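Local coordinates for putative lipoprotein (Parabacteroides distasonis, PDB 4FVS) that is of unknown function but, with its LolA/LolB-like fold, probably binds lipid or a similar hydrophobic molecule after export, at residues 16-21 against 82-87; 196-201 against 205-210. One frame throughout, in Å; residues are numbered along the deposited sequence.

From the N terminus, strand 15-22 comes first, and contact 1 closes a loop of 60 residues when 82-87 returns to it after strands 27-41, 44-54, 60-71 and 74-78. Contact 2 opens only after that loop is closed, so the two follow in series and neither nest nor cross. It is local, a hairpin in which strands 192-200 and 205-214 are joined by three residues between the paired segments. The contacts nevertheless meet, because strand 205-214 lies beside strand 15-22: Tyr21 N probably bonds Tyr208 O, and Ser84 O packs on Thr209 CG2. Together they tie the N-terminal strand, the C-terminal hairpin and the segment that leads into short helix 86-89.

Contact 1: 16-21 against 82-87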
# COMPACT_ATOMS: atom_id res chain seq x y z
N TRP A 16 6.27 12.54 2.86
CA TRP A 16 4.87 12.55 2.47
C TRP A 16 4.01 12.04 3.61
O TRP A 16 4.50 11.42 4.56
CB TRP A 16 4.59 11.79 1.16
CG TRP A 16 4.81 10.31 1.10
CD1 TRP A 16 3.84 9.35 0.98
CD2 TRP A 16 6.06 9.63 0.94
NE1 TRP A 16 4.41 8.11 0.83
CE2 TRP A 16 5.78 8.26 0.78
CE3 TRP A 16 7.40 10.04 0.99
CZ2 TRP A 16 6.78 7.29 0.66
CZ3 TRP A 16 8.40 9.08 0.88
CH2 TRP A 16 8.08 7.72 0.71
N VAL A 17 2.72 12.42 3.57
CA VAL A 17 1.73 12.08 4.57
C VAL A 17 0.50 11.59 3.88
O VAL A 17 -0.04 12.28 3.01
CB VAL A 17 1.38 13.26 5.52
CG1 VAL A 17 0.39 12.82 6.61
CG2 VAL A 17 2.62 13.85 6.17
N ARG A 18 0.05 10.40 4.27
CA ARG A 18 -1.21 9.77 3.88
C ARG A 18 -2.05 9.67 5.13
O ARG A 18 -1.50 9.29 6.18
CB ARG A 18 -0.99 8.39 3.22
CG ARG A 18 -0.52 8.50 1.78
CD ARG A 18 -0.12 7.18 1.14
NE ARG A 18 -1.22 6.21 1.13
CZ ARG A 18 -1.16 5.03 1.74
NH1 ARG A 18 -0.05 4.66 2.36
NH2 ARG A 18 -2.19 4.21 1.70
N LYS A 19 -3.34 10.03 5.05
CA LYS A 19 -4.19 9.94 6.24
C LYS A 19 -5.30 8.92 6.00
O LYS A 19 -5.84 8.83 4.90
CB LYS A 19 -4.75 11.33 6.63
CG LYS A 19 -3.68 12.25 7.21
CD LYS A 19 -4.26 13.49 7.78
CE LYS A 19 -3.21 14.40 8.36
NZ LYS A 19 -3.79 15.71 8.79
N GLY A 20 -5.57 8.13 7.03
CA GLY A 20 -6.57 7.06 7.00
C GLY A 20 -7.84 7.49 7.69
O GLY A 20 -7.79 7.95 8.83
N TYR A 21 -8.98 7.33 6.99
CA TYR A 21 -10.32 7.73 7.44
C TYR A 21 -11.30 6.58 7.42
O TYR A 21 -11.10 5.64 6.66
CB TYR A 21 -10.84 8.83 6.52
CG TYR A 21 -9.98 10.07 6.46
CD1 TYR A 21 -10.15 11.11 7.38
CD2 TYR A 21 -9.02 10.23 5.46
CE1 TYR A 21 -9.36 12.25 7.33
CE2 TYR A 21 -8.22 11.37 5.41
CZ TYR A 21 -8.40 12.39 6.35
OH TYR A 21 -7.64 13.52 6.30
N THR A 82 -0.12 -2.28 0.86
CA THR A 82 -1.51 -2.57 0.49
C THR A 82 -2.41 -2.52 1.78
O THR A 82 -3.60 -2.20 1.66
CB THR A 82 -1.58 -3.94 -0.29
OG1 THR A 82 -0.99 -3.78 -1.58
CG2 THR A 82 -2.99 -4.45 -0.51
N LEU A 83 -1.81 -2.80 2.98
CA LEU A 83 -2.51 -2.86 4.27
C LEU A 83 -2.35 -1.56 5.09
O LEU A 83 -2.66 -1.55 6.28
CB LEU A 83 -2.04 -4.06 5.10
CG LEU A 83 -2.05 -5.44 4.41
CD1 LEU A 83 -1.45 -6.45 5.29
CD2 LEU A 83 -3.44 -5.88 4.03
N SER A 84 -1.93 -0.46 4.43
CA SER A 84 -1.81 0.91 4.96
C SER A 84 -3.19 1.54 5.14
O SER A 84 -3.49 2.56 4.49
CB SER A 84 -0.99 1.79 4.02
OG SER A 84 0.30 1.28 3.73
N TYR A 85 -4.08 0.90 5.93
CA TYR A 85 -5.42 1.45 6.06
C TYR A 85 -5.95 1.19 7.44
O TYR A 85 -5.51 0.22 8.07
CB TYR A 85 -6.38 0.92 4.98
CG TYR A 85 -6.55 -0.58 4.91
CD1 TYR A 85 -7.49 -1.23 5.71
CD2 TYR A 85 -5.88 -1.33 3.95
CE1 TYR A 85 -7.71 -2.60 5.61
CE2 TYR A 85 -6.11 -2.71 3.81
CZ TYR A 85 -7.03 -3.33 4.65
OH TYR A 85 -7.29 -4.67 4.53
N PRO A 86 -6.91 2.04 7.90
CA PRO A 86 -7.45 1.94 9.27
C PRO A 86 -7.83 0.52 9.75
O PRO A 86 -7.48 0.19 10.86
CB PRO A 86 -8.69 2.82 9.20
CG PRO A 86 -8.33 3.88 8.24
CD PRO A 86 -7.46 3.24 7.21
N GLY A 87 -8.52 -0.30 8.95
CA GLY A 87 -8.89 -1.67 9.34
C GLY A 87 -7.77 -2.55 9.88
O GLY A 87 -7.97 -3.33 10.82
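Arg18 reaches from its strand to Ser84, NH1 lying 3.4 Å from Ser84 CB, which meets the guanidinium at its edge, near its plane. The chain bends at chi3 (59°), and the guanidinium presents this edge to the serine. Its polar partners lie largely beyond the pair: NH2 bonds Thr209 OG1 on the next strand, and NH1 makes a long, weak ion pair with Glu81. Ser84, at the centre of an inverse gamma turn, directs OG to Glu81 O and Tyr53 OH. At Gly20 the bare backbone faces the Pro86 ring, with Pro86 CG 3.7 Å from Gly20 C and Pro86 CD 3.9 Å from Gly20 CA. Tyr21 joins in through its main chain, its O 3.6 Å from Pro86 CG, while its CB is directed away from 82-87 and its OH bonds Glu212. Pro86 begins helix 86-89, with Tyr85 at the N-cap position. Leu83 and Tyr85 reach strand 132-154, Tyr85 also strand 192-200, so this loop bridges well-separated strands. A loop and short helix lying against the strands of an antiparallel beta fold are consistent with the LolA/LolB-like family.

Contact 2: 196-201 against 205-210; sequences TEQYDK and LQSYTV
Thr196 and Thr209 form a hydrogen-bonded antiparallel pair: Thr196 N gives to Thr209 O at 3.1 Å, and Thr209 N returns a bond to Thr196 O at 2.9 Å. Their side chains add a hydroxyl bond, OG1 to OG1 at 2.7 Å, with either able to donate; Thr209 OG1 has Arg18 as a second partner. Further on, Gln198 N bonds Ser207 O at 3.0 Å. Gln198 O then serves both residues of a classic beta bulge, accepting from Gln206 N at 2.7 Å, nearly straight (170° at the hydrogen), and weakly from Ser207 N at 3.4 Å. On the other side of the strands, Leu205 CD1 sits over one face of the Tyr199 ring, 3.9 Å from its centroid, a CH-pi contact; Leu205 CG stands opposite the backbone N (chi1 -179°), which brings that methyl over the ring. Tyr199 OH gives to Glu197 OE1 at 2.6 Å from above the carboxylate plane, while Glu197 OE2 pairs with Arg195. With an alanine in place of Tyr199, the Leu205 methyl would probably lose the ring face it rests on and Glu197 OE1 this donor. Asp200 OD1 accepts from Val204 N, within the turn that joins the two strands. The hairpin thus rests chiefly on main-chain bonds, with a buried hydroxyl pair on the Thr196 face and a mixed apolar and charged cluster on the Tyr199 face.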
# COMPACT_ATOMS: atom_id res chain seq x y z
N THR A 196 -6.69 5.20 -1.63
CA THR A 196 -7.05 3.79 -1.45
C THR A 196 -8.48 3.75 -0.86
O THR A 196 -8.89 4.67 -0.15
CB THR A 196 -6.05 2.99 -0.61
OG1 THR A 196 -6.11 3.33 0.77
CG2 THR A 196 -4.63 3.09 -1.10
N GLU A 197 -9.26 2.71 -1.21
CA GLU A 197 -10.60 2.46 -0.68
C GLU A 197 -10.72 1.01 -0.27
O GLU A 197 -10.18 0.14 -0.94
CB GLU A 197 -11.66 2.80 -1.69
CG GLU A 197 -11.81 4.29 -1.92
CD GLU A 197 -12.81 4.67 -2.99
OE1 GLU A 197 -13.49 3.76 -3.52
OE2 GLU A 197 -12.88 5.87 -3.31
N GLN A 198 -11.40 0.75 0.86
CA GLN A 198 -11.57 -0.62 1.36
C GLN A 198 -13.06 -0.91 1.60
O GLN A 198 -13.73 -0.14 2.28
CB GLN A 198 -10.75 -0.88 2.64
CG GLN A 198 -9.24 -0.67 2.50
CD GLN A 198 -8.84 0.78 2.56
OE1 GLN A 198 -9.30 1.53 3.42
NE2 GLN A 198 -7.97 1.21 1.67
N TYR A 199 -13.55 -2.02 1.04
CA TYR A 199 -14.95 -2.47 1.09
C TYR A 199 -15.12 -3.84 1.71
O TYR A 199 -14.20 -4.67 1.64
CB TYR A 199 -15.50 -2.53 -0.33
CG TYR A 199 -15.57 -1.19 -1.02
CD1 TYR A 199 -14.47 -0.68 -1.71
CD2 TYR A 199 -16.75 -0.45 -1.04
CE1 TYR A 199 -14.52 0.56 -2.34
CE2 TYR A 199 -16.81 0.79 -1.66
CZ TYR A 199 -15.70 1.30 -2.31
OH TYR A 199 -15.75 2.52 -2.92
N ASP A 200 -16.29 -4.09 2.31
CA ASP A 200 -16.64 -5.38 2.91
C ASP A 200 -17.27 -6.27 1.82
O ASP A 200 -17.43 -5.81 0.68
CB ASP A 200 -17.57 -5.21 4.14
CG ASP A 200 -18.98 -4.72 3.91
OD1 ASP A 200 -19.41 -4.63 2.73
OD2 ASP A 200 -19.70 -4.49 4.90
N LYS A 201 -17.64 -7.53 2.17
CA LYS A 201 -18.21 -8.49 1.21
C LYS A 201 -19.53 -7.97 0.60
O LYS A 201 -19.88 -8.39 -0.50
CB LYS A 201 -18.43 -9.89 1.84
CG LYS A 201 -19.38 -9.93 3.04
CD LYS A 201 -19.65 -11.33 3.56
CE LYS A 201 -20.44 -11.26 4.85
NZ LYS A 201 -20.75 -12.60 5.41
N LEU A 205 -18.31 0.64 1.83
CA LEU A 205 -17.03 1.29 2.09
C LEU A 205 -16.77 1.33 3.58
O LEU A 205 -17.60 1.83 4.34
CB LEU A 205 -17.02 2.71 1.50
CG LEU A 205 -15.72 3.49 1.69
CD1 LEU A 205 -14.66 3.07 0.67
CD2 LEU A 205 -15.98 4.97 1.63
N GLN A 206 -15.65 0.76 4.00
CA GLN A 206 -15.29 0.66 5.41
C GLN A 206 -14.31 1.76 5.80
O GLN A 206 -14.37 2.27 6.93
CB GLN A 206 -14.68 -0.73 5.72
CG GLN A 206 -15.64 -1.92 5.52
CD GLN A 206 -16.87 -1.84 6.38
OE1 GLN A 206 -17.96 -1.53 5.89
NE2 GLN A 206 -16.69 -2.08 7.67
N SER A 207 -13.40 2.10 4.88
CA SER A 207 -12.36 3.09 5.08
C SER A 207 -11.76 3.53 3.76
O SER A 207 -12.05 2.95 2.72
CB SER A 207 -11.26 2.52 5.99
OG SER A 207 -10.81 1.24 5.57
N TYR A 208 -10.92 4.57 3.80
CA TYR A 208 -10.20 5.11 2.65
C TYR A 208 -8.98 5.88 3.15
O TYR A 208 -8.89 6.20 4.34
CB TYR A 208 -11.11 5.97 1.76
CG TYR A 208 -11.56 7.28 2.38
CD1 TYR A 208 -12.70 7.34 3.18
CD2 TYR A 208 -10.90 8.47 2.10
CE1 TYR A 208 -13.12 8.54 3.74
CE2 TYR A 208 -11.30 9.68 2.67
CZ TYR A 208 -12.42 9.70 3.48
OH TYR A 208 -12.83 10.89 4.03
N THR A 209 -7.99 6.08 2.26
CA THR A 209 -6.79 6.85 2.59
C THR A 209 -6.54 7.84 1.45
O THR A 209 -6.90 7.57 0.29
CB THR A 209 -5.54 5.98 2.89
OG1 THR A 209 -4.89 5.61 1.69
CG2 THR A 209 -5.83 4.77 3.77
N VAL A 210 -5.95 9.00 1.78
CA VAL A 210 -5.62 10.03 0.81
C VAL A 210 -4.25 10.57 1.12
O VAL A 210 -3.88 10.67 2.29
CB VAL A 210 -6.65 11.20 0.69
CG1 VAL A 210 -7.90 10.80 -0.05
CG2 VAL A 210 -7.02 11.77 2.04